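Local structure of nematode fatty acid retinoid binding protein (Necator americanus, 4XCP) at residues D24-L28 with K162-F166; L48-K53 with A112-T116; T60-I64 with V78-H82. The protein probably binds lipids such as fatty acids and retinol in an all-helical fold and here holds two palmitic acid molecules. All blocks are in the same frame, centred on the assembly; numbering follows the deposited sequence. Where two conformers were deposited one is given.

Interaction 1: D24-L28 with K162-F166; sequences DYRDL and KAAKF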
# COMPACT_ATOMS: atom_id res chain seq x y z
N ASP A 24 10.88 0.16 10.51
CA ASP A 24 11.18 -1.10 9.83
C ASP A 24 10.01 -1.57 8.93
O ASP A 24 10.24 -2.33 8.00
CB ASP A 24 11.69 -2.21 10.79
CG ASP A 24 10.82 -2.52 12.00
OD1 ASP A 24 9.89 -1.72 12.30
OD2 ASP A 24 11.09 -3.54 12.69
N TYR A 25 8.78 -1.07 9.17
CA TYR A 25 7.65 -1.36 8.27
C TYR A 25 7.73 -0.37 7.10
O TYR A 25 7.49 -0.75 5.97
CB TYR A 25 6.29 -1.30 8.98
CG TYR A 25 5.11 -1.56 8.05
CD1 TYR A 25 4.71 -2.86 7.75
CD2 TYR A 25 4.42 -0.50 7.47
CE1 TYR A 25 3.63 -3.10 6.89
CE2 TYR A 25 3.34 -0.73 6.61
CZ TYR A 25 2.94 -2.03 6.34
OH TYR A 25 1.88 -2.23 5.50
N ARG A 26 8.05 0.92 7.39
CA ARG A 26 8.24 1.95 6.36
C ARG A 26 9.38 1.54 5.39
O ARG A 26 9.26 1.77 4.19
CB ARG A 26 8.51 3.33 7.01
CG ARG A 26 7.22 4.08 7.41
CD ARG A 26 7.34 4.83 8.73
NE ARG A 26 8.52 5.64 8.70
CZ ARG A 26 9.29 5.97 9.72
NH1 ARG A 26 8.92 5.67 10.96
NH2 ARG A 26 10.37 6.68 9.52
N ASP A 27 10.42 0.86 5.90
CA ASP A 27 11.53 0.35 5.07
C ASP A 27 11.09 -0.73 4.05
O ASP A 27 11.79 -0.93 3.05
CB ASP A 27 12.65 -0.24 5.94
CG ASP A 27 13.47 0.81 6.69
OD1 ASP A 27 13.46 1.97 6.26
OD2 ASP A 27 14.12 0.44 7.69
N LEU A 28 9.93 -1.38 4.29
CA LEU A 28 9.37 -2.42 3.41
C LEU A 28 8.54 -1.79 2.31
O LEU A 28 8.15 -2.47 1.36
CB LEU A 28 8.46 -3.38 4.21
CG LEU A 28 9.07 -4.16 5.39
CD1 LEU A 28 8.00 -5.05 6.03
CD2 LEU A 28 10.28 -5.00 4.96
N LYS A 162 14.14 -9.58 3.84
CA LYS A 162 13.75 -8.36 4.56
C LYS A 162 12.33 -8.46 5.13
O LYS A 162 12.12 -8.13 6.30
CB LYS A 162 13.92 -7.12 3.67
CG LYS A 162 14.03 -5.82 4.46
CD LYS A 162 14.31 -4.62 3.55
CE LYS A 162 14.38 -3.32 4.31
NZ LYS A 162 15.63 -3.20 5.11
N ALA A 163 11.37 -8.95 4.32
CA ALA A 163 9.98 -9.13 4.79
C ALA A 163 9.91 -10.19 5.90
O ALA A 163 9.20 -9.97 6.89
CB ALA A 163 9.07 -9.52 3.63
N ALA A 164 10.65 -11.31 5.76
CA ALA A 164 10.68 -12.39 6.74
C ALA A 164 11.27 -11.92 8.07
O ALA A 164 10.72 -12.25 9.11
CB ALA A 164 11.45 -13.59 6.20
N LYS A 165 12.36 -11.13 8.03
CA LYS A 165 13.01 -10.53 9.21
C LYS A 165 12.00 -9.68 9.99
O LYS A 165 11.87 -9.86 11.20
CB LYS A 165 14.20 -9.66 8.79
CG LYS A 165 15.57 -10.30 9.02
CD LYS A 165 16.70 -9.47 8.39
CE LYS A 165 17.04 -9.90 6.97
NZ LYS A 165 17.85 -8.88 6.25
N PHE A 166 11.25 -8.80 9.30
CA PHE A 166 10.23 -7.98 9.95
C PHE A 166 9.10 -8.81 10.55
O PHE A 166 8.72 -8.59 11.70
CB PHE A 166 9.65 -6.92 8.98
CG PHE A 166 8.55 -6.11 9.60
CD1 PHE A 166 8.84 -5.07 10.48
CD2 PHE A 166 7.21 -6.40 9.34
CE1 PHE A 166 7.81 -4.33 11.09
CE2 PHE A 166 6.19 -5.66 9.96
CZ PHE A 166 6.50 -4.64 10.83
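In this all-helical fold the first and last helices of the modelled chain, helix 23-26 and helix 162-167, come together, and the turn after helix 23-26 joins in the packing. The contact is mostly apolar, and no hydrogen bond crosses it. Begin at Asp24, whose carboxylate lies at the edge of the Phe166 ring, Asp24 OD2 being 3.5 Å from Phe166 CD1. An acid suits that place, since the hydrogens on a ring edge are slightly positive, and the same OD2 forms a salt bridge to Lys122. Tyr25 follows, with its CA over one face of the Phe166 ring, its CB 3.8 Å from Phe166 CZ, and the two rings meeting obliquely, centroids 5.8 Å apart and planes at 54°. Its side chain also comes within about 4 Å of a bound palmitic acid, so this joint borders a ligand site. At Asp27 the partner is the aliphatic part of Lys162, with Asp27 O 3.7 Å and Asp27 CB 3.9 Å from Lys162 CE. Leu28 closes the turn through its N to Tyr25 O, a 3.0 Å hydrogen bond, and fills the space that remains between Phe166, Ala163 and Lys162. Val129 of helix 122-138 touches Tyr25, Leu28 and Phe166 alike, and Val157 of helix 152-159 touches Leu28 and Ala163. Leu28 spreads its two methyls over different neighbours: CD1 sits 3.7 Å from Phe166 CD2, while CD2 lies 4.1 Å from Ala163 CA and 3.9 Å from Lys162 CG.

Interaction 2: L48-K53 with A112-T116; sequences LKEVFK and ARYYT. With PLM (palmitic acid), chain B.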
# COMPACT_ATOMS: atom_id res chain seq x y z
N LEU A 48 -7.56 13.80 3.61
CA LEU A 48 -7.57 12.35 3.37
C LEU A 48 -8.54 11.65 4.32
O LEU A 48 -9.36 10.83 3.87
CB LEU A 48 -6.15 11.75 3.47
CG LEU A 48 -5.19 12.15 2.34
CD1 LEU A 48 -3.77 11.71 2.66
CD2 LEU A 48 -5.62 11.56 0.98
N LYS A 49 -8.50 12.02 5.60
CA LYS A 49 -9.38 11.48 6.64
C LYS A 49 -10.85 11.82 6.33
O LYS A 49 -11.70 10.93 6.40
CB LYS A 49 -8.96 12.03 8.02
CG LYS A 49 -9.81 11.53 9.18
CD LYS A 49 -9.30 12.06 10.50
CE LYS A 49 -10.15 11.62 11.68
NZ LYS A 49 -10.01 10.16 11.97
N GLU A 50 -11.15 13.08 5.96
CA GLU A 50 -12.52 13.50 5.62
C GLU A 50 -13.06 12.73 4.39
O GLU A 50 -14.20 12.31 4.40
CB GLU A 50 -12.60 15.02 5.36
CG GLU A 50 -12.52 15.83 6.63
CD GLU A 50 -12.31 17.32 6.42
OE1 GLU A 50 -12.00 17.73 5.29
OE2 GLU A 50 -12.39 18.06 7.42
N VAL A 51 -12.23 12.56 3.35
CA VAL A 51 -12.63 11.79 2.17
C VAL A 51 -12.89 10.33 2.59
O VAL A 51 -13.92 9.77 2.24
CB VAL A 51 -11.62 11.91 0.99
CG1 VAL A 51 -11.93 10.90 -0.13
CG2 VAL A 51 -11.62 13.33 0.43
N PHE A 52 -11.99 9.72 3.36
CA PHE A 52 -12.17 8.35 3.81
C PHE A 52 -13.48 8.20 4.61
O PHE A 52 -14.25 7.26 4.36
CB PHE A 52 -10.96 7.83 4.63
CG PHE A 52 -11.22 6.44 5.18
CD1 PHE A 52 -11.04 5.31 4.38
CD2 PHE A 52 -11.73 6.27 6.47
CE1 PHE A 52 -11.33 4.02 4.88
CE2 PHE A 52 -12.00 4.98 6.97
CZ PHE A 52 -11.80 3.87 6.16
N LYS A 53 -13.73 9.13 5.54
CA LYS A 53 -14.92 9.13 6.39
C LYS A 53 -16.23 9.34 5.63
O LYS A 53 -17.27 8.86 6.09
CB LYS A 53 -14.77 10.13 7.54
CG LYS A 53 -13.77 9.68 8.62
CD LYS A 53 -14.29 8.53 9.48
CE LYS A 53 -13.16 7.77 10.14
NZ LYS A 53 -13.65 6.68 11.02
N ALA A 112 -6.88 1.63 6.33
CA ALA A 112 -8.19 1.94 6.92
C ALA A 112 -8.08 2.12 8.44
O ALA A 112 -8.73 2.99 9.01
CB ALA A 112 -9.19 0.84 6.60
N ARG A 113 -7.20 1.33 9.08
CA ARG A 113 -6.99 1.37 10.53
C ARG A 113 -6.29 2.66 11.01
O ARG A 113 -6.49 3.05 12.16
CB ARG A 113 -6.28 0.11 11.00
CG ARG A 113 -7.18 -1.11 10.89
CD ARG A 113 -6.61 -2.28 11.65
NE ARG A 113 -6.55 -1.99 13.08
CZ ARG A 113 -5.88 -2.72 13.96
NH1 ARG A 113 -5.22 -3.80 13.57
NH2 ARG A 113 -5.86 -2.38 15.24
N TYR A 114 -5.50 3.33 10.14
CA TYR A 114 -4.83 4.60 10.47
C TYR A 114 -5.80 5.79 10.37
O TYR A 114 -5.53 6.85 10.94
CB TYR A 114 -3.60 4.85 9.59
CG TYR A 114 -2.38 4.03 9.97
CD1 TYR A 114 -1.58 4.40 11.05
CD2 TYR A 114 -2.04 2.88 9.27
CE1 TYR A 114 -0.50 3.61 11.44
CE2 TYR A 114 -0.92 2.12 9.61
CZ TYR A 114 -0.16 2.49 10.71
OH TYR A 114 0.92 1.72 11.06
N TYR A 115 -6.91 5.61 9.61
CA TYR A 115 -7.94 6.64 9.40
C TYR A 115 -8.97 6.58 10.49
O TYR A 115 -9.35 7.61 11.03
CB TYR A 115 -8.66 6.42 8.07
CG TYR A 115 -7.91 6.86 6.84
CD1 TYR A 115 -7.36 8.14 6.75
CD2 TYR A 115 -7.84 6.04 5.71
CE1 TYR A 115 -6.71 8.57 5.59
CE2 TYR A 115 -7.22 6.47 4.54
CZ TYR A 115 -6.65 7.73 4.48
OH TYR A 115 -6.07 8.14 3.32
N THR A 116 -9.43 5.36 10.81
CA THR A 116 -10.41 5.12 11.86
C THR A 116 -9.69 5.05 13.23
O THR A 116 -8.51 5.44 13.34
CB THR A 116 -11.31 3.90 11.49
OG1 THR A 116 -12.49 3.92 12.30
CG2 THR A 116 -10.61 2.55 11.61
C1 PLM B . 0.07 1.78 4.56
O1 PLM B . 0.30 2.79 3.76
O2 PLM B . -0.00 0.63 4.17
C2 PLM B . -0.07 2.17 6.00
C3 PLM B . -0.00 3.67 6.31
C4 PLM B . -1.31 4.40 6.10
C5 PLM B . -1.25 5.88 6.40
C6 PLM B . -2.60 6.59 6.39
C7 PLM B . -2.77 7.66 5.32
C8 PLM B . -2.99 7.08 3.94
C9 PLM B . -3.07 8.09 2.85
CA PLM B . -2.30 7.70 1.61
CB PLM B . -3.07 7.05 0.49
CC PLM B . -2.25 6.82 -0.79
CD PLM B . -1.26 5.65 -0.77
CE PLM B . 0.02 5.87 0.05
CF PLM B . 1.06 4.79 -0.08
CG PLM B . 0.88 3.58 0.82
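The wall of a palmitic acid pocket is closed here, where helix 42-53 meets the C-terminal end of helix 94-115. Tyr115 does most of the work. Its OH lies just 3.0 Å from C9 of the ligand and 3.6 Å from Leu48 CB, and Leu48 CD1 reaches C9 as well, at 3.7 Å. Behind the tyrosine, Phe52 CB makes a CH-pi contact over its ring, 3.9 Å from the centroid; the two rings are nearly parallel (17°) but slid apart until they barely overlap, with Phe52 CG 3.4 Å from Tyr115 CD2. In this helical lipid-binding fold the fatty acid curls round inside the cavity until its two ends lie close together, while Lys111 holds the carboxylate. Tyr114 CD2 touches the chain at C4, 3.6 Å away. On the outer side, Lys49 NZ donates a 2.8 Å hydrogen bond to Tyr115 O, and Lys53 NZ a weak one of 3.3 Å to Thr116 OG1.

Interaction 3: T60-I64 with V78-H82; sequences TEESI and VEKLH. With PLM (palmitic acid), chain C.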
# COMPACT_ATOMS: atom_id res chain seq x y z
N THR A 60 -11.71 2.73 -6.17
CA THR A 60 -10.60 3.65 -5.89
C THR A 60 -10.73 4.94 -6.70
O THR A 60 -10.56 6.02 -6.13
CB THR A 60 -9.26 2.93 -6.08
OG1 THR A 60 -9.32 1.72 -5.35
CG2 THR A 60 -8.08 3.76 -5.57
N GLU A 61 -11.07 4.82 -7.99
CA GLU A 61 -11.24 5.95 -8.91
C GLU A 61 -12.26 6.99 -8.39
O GLU A 61 -12.02 8.19 -8.50
CB GLU A 61 -11.61 5.43 -10.32
CG GLU A 61 -10.49 4.66 -11.03
CD GLU A 61 -10.16 3.24 -10.58
OE1 GLU A 61 -11.02 2.58 -9.94
OE2 GLU A 61 -9.04 2.78 -10.88
N GLU A 62 -13.37 6.51 -7.77
CA GLU A 62 -14.44 7.37 -7.20
C GLU A 62 -13.93 8.09 -5.93
O GLU A 62 -14.25 9.26 -5.71
CB GLU A 62 -15.69 6.54 -6.91
CG GLU A 62 -16.93 7.37 -6.68
CD GLU A 62 -18.16 6.50 -6.49
OE1 GLU A 62 -18.47 6.17 -5.33
OE2 GLU A 62 -18.77 6.10 -7.51
N SER A 63 -13.13 7.37 -5.12
CA SER A 63 -12.49 7.90 -3.92
C SER A 63 -11.50 9.04 -4.32
O SER A 63 -11.49 10.09 -3.68
CB SER A 63 -11.74 6.78 -3.19
OG SER A 63 -11.24 7.28 -1.96
N ILE A 64 -10.72 8.84 -5.40
CA ILE A 64 -9.76 9.84 -5.93
C ILE A 64 -10.52 11.07 -6.50
O ILE A 64 -10.11 12.21 -6.26
CB ILE A 64 -8.80 9.18 -6.97
CG1 ILE A 64 -7.95 8.07 -6.29
CG2 ILE A 64 -7.89 10.23 -7.68
CD1 ILE A 64 -7.11 7.22 -7.28
N VAL A 78 -2.23 11.71 -5.51
CA VAL A 78 -2.77 10.37 -5.29
C VAL A 78 -3.00 9.66 -6.63
O VAL A 78 -2.67 8.48 -6.78
CB VAL A 78 -4.05 10.41 -4.41
CG1 VAL A 78 -4.80 9.07 -4.43
CG2 VAL A 78 -3.72 10.83 -2.97
N GLU A 79 -3.58 10.39 -7.60
CA GLU A 79 -3.88 9.88 -8.94
C GLU A 79 -2.61 9.38 -9.65
O GLU A 79 -2.65 8.34 -10.29
CB GLU A 79 -4.61 10.96 -9.76
CG GLU A 79 -4.98 10.56 -11.18
CD GLU A 79 -5.90 9.36 -11.29
OE1 GLU A 79 -7.10 9.50 -10.97
OE2 GLU A 79 -5.41 8.27 -11.67
N LYS A 80 -1.50 10.12 -9.52
CA LYS A 80 -0.21 9.79 -10.15
C LYS A 80 0.32 8.47 -9.61
O LYS A 80 0.66 7.60 -10.41
CB LYS A 80 0.81 10.92 -9.97
CG LYS A 80 2.09 10.73 -10.78
CD LYS A 80 3.13 11.78 -10.46
CE LYS A 80 4.43 11.51 -11.18
NZ LYS A 80 5.54 12.34 -10.64
N LEU A 81 0.32 8.30 -8.28
CA LEU A 81 0.72 7.03 -7.66
C LEU A 81 -0.17 5.88 -8.14
O LEU A 81 0.35 4.83 -8.53
CB LEU A 81 0.60 7.10 -6.14
CG LEU A 81 1.66 7.84 -5.33
CD1 LEU A 81 1.37 7.62 -3.87
CD2 LEU A 81 3.06 7.30 -5.60
N HIS A 82 -1.50 6.09 -8.08
CA HIS A 82 -2.50 5.09 -8.46
C HIS A 82 -2.37 4.63 -9.90
O HIS A 82 -2.43 3.43 -10.13
CB HIS A 82 -3.92 5.59 -8.15
CG HIS A 82 -5.02 4.72 -8.68
ND1 HIS A 82 -5.42 3.58 -8.01
CD2 HIS A 82 -5.81 4.88 -9.76
CE1 HIS A 82 -6.42 3.07 -8.72
NE2 HIS A 82 -6.70 3.83 -9.77
C1 PLM C . -10.59 -0.57 -7.29
O1 PLM C . -10.89 0.47 -7.82
O2 PLM C . -11.29 -1.12 -6.34
C2 PLM C . -9.36 -1.35 -7.66
C3 PLM C . -8.29 -0.54 -8.39
C4 PLM C . -6.97 -1.27 -8.52
C5 PLM C . -6.07 -1.16 -7.30
C6 PLM C . -5.35 0.18 -7.17
C7 PLM C . -4.13 0.13 -6.26
C8 PLM C . -3.48 1.47 -6.00
C9 PLM C . -3.22 1.78 -4.54
CA PLM C . -2.68 3.17 -4.28
CB PLM C . -3.69 4.30 -4.48
CC PLM C . -4.81 4.35 -3.45
CD PLM C . -5.56 5.67 -3.46
CE PLM C . -6.70 5.78 -2.45
CF PLM C . -6.70 7.06 -1.61
CG PLM C . -7.97 7.87 -1.71
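This is a buried contact between two helices that follow each other in the chain, helix 60-70 and helix 72-90: their segments 60-64 and 78-82 run nearly antiparallel, at 159°, and lie 10.9 Å apart axis to axis. Such spacing leaves room for side chains to fill the gap. Ile64 occupies most of it from one side, its CG1 3.8 Å from Val78 CG1 and its CD1 over a face of the His82 ring, a CH-pi contact 3.8 Å from the centroid. Ile64 CG2 also rests 3.5 Å from Glu79 OE1, the oxygen that forms a salt bridge to Lys68. The polar tie is at the other end: His82 NE2 donates a hydrogen bond to Glu61 OE2 (2.8 Å), and that oxygen also pairs with Lys86. His82 ND1 has no polar partner in the model and faces Thr60 CG2 at 3.6 Å. Thr60, His82 and Val78 also border a second palmitic acid. Its carboxylate sits at the first turn of helix 60-70, where Thr60 N donates a 2.9 Å hydrogen bond to O1. Its chain runs past His82 CE1 (3.4 Å from C6) and Val78 CG1 (3.6 Å from CD), ending with CG 3.3 Å from Ser63 OG. The whole is an antiparallel alpha-helical hairpin with a fatty acid bound against it, consistent with a lipid-binding site.

How the interactions relate
Interaction 3 is buried, interaction 1 partly so, and interaction 2 lies at the surface. No helix serves two of them, yet interactions 2 and 3 touch directly, Val51 CG1 against Ser63 O at 3.7 Å, and helix 42-53 and helix 60-70 are consecutive in the chain. Interactions 1 and 3 lie on opposite sides of the chain's centre, their centres about 26 Å apart. Along the sequence they are nested: 3 within the loop closed by 2, and 2 within that closed by 1. Chemistry varies with place. Interaction 1 has no hydrogen bond across it, interaction 2 has one lysine hydrogen bond and one weak one on its exposed side, and interaction 3 pairs a buried histidine with a partly exposed glutamate. Each borders a bound palmitic acid.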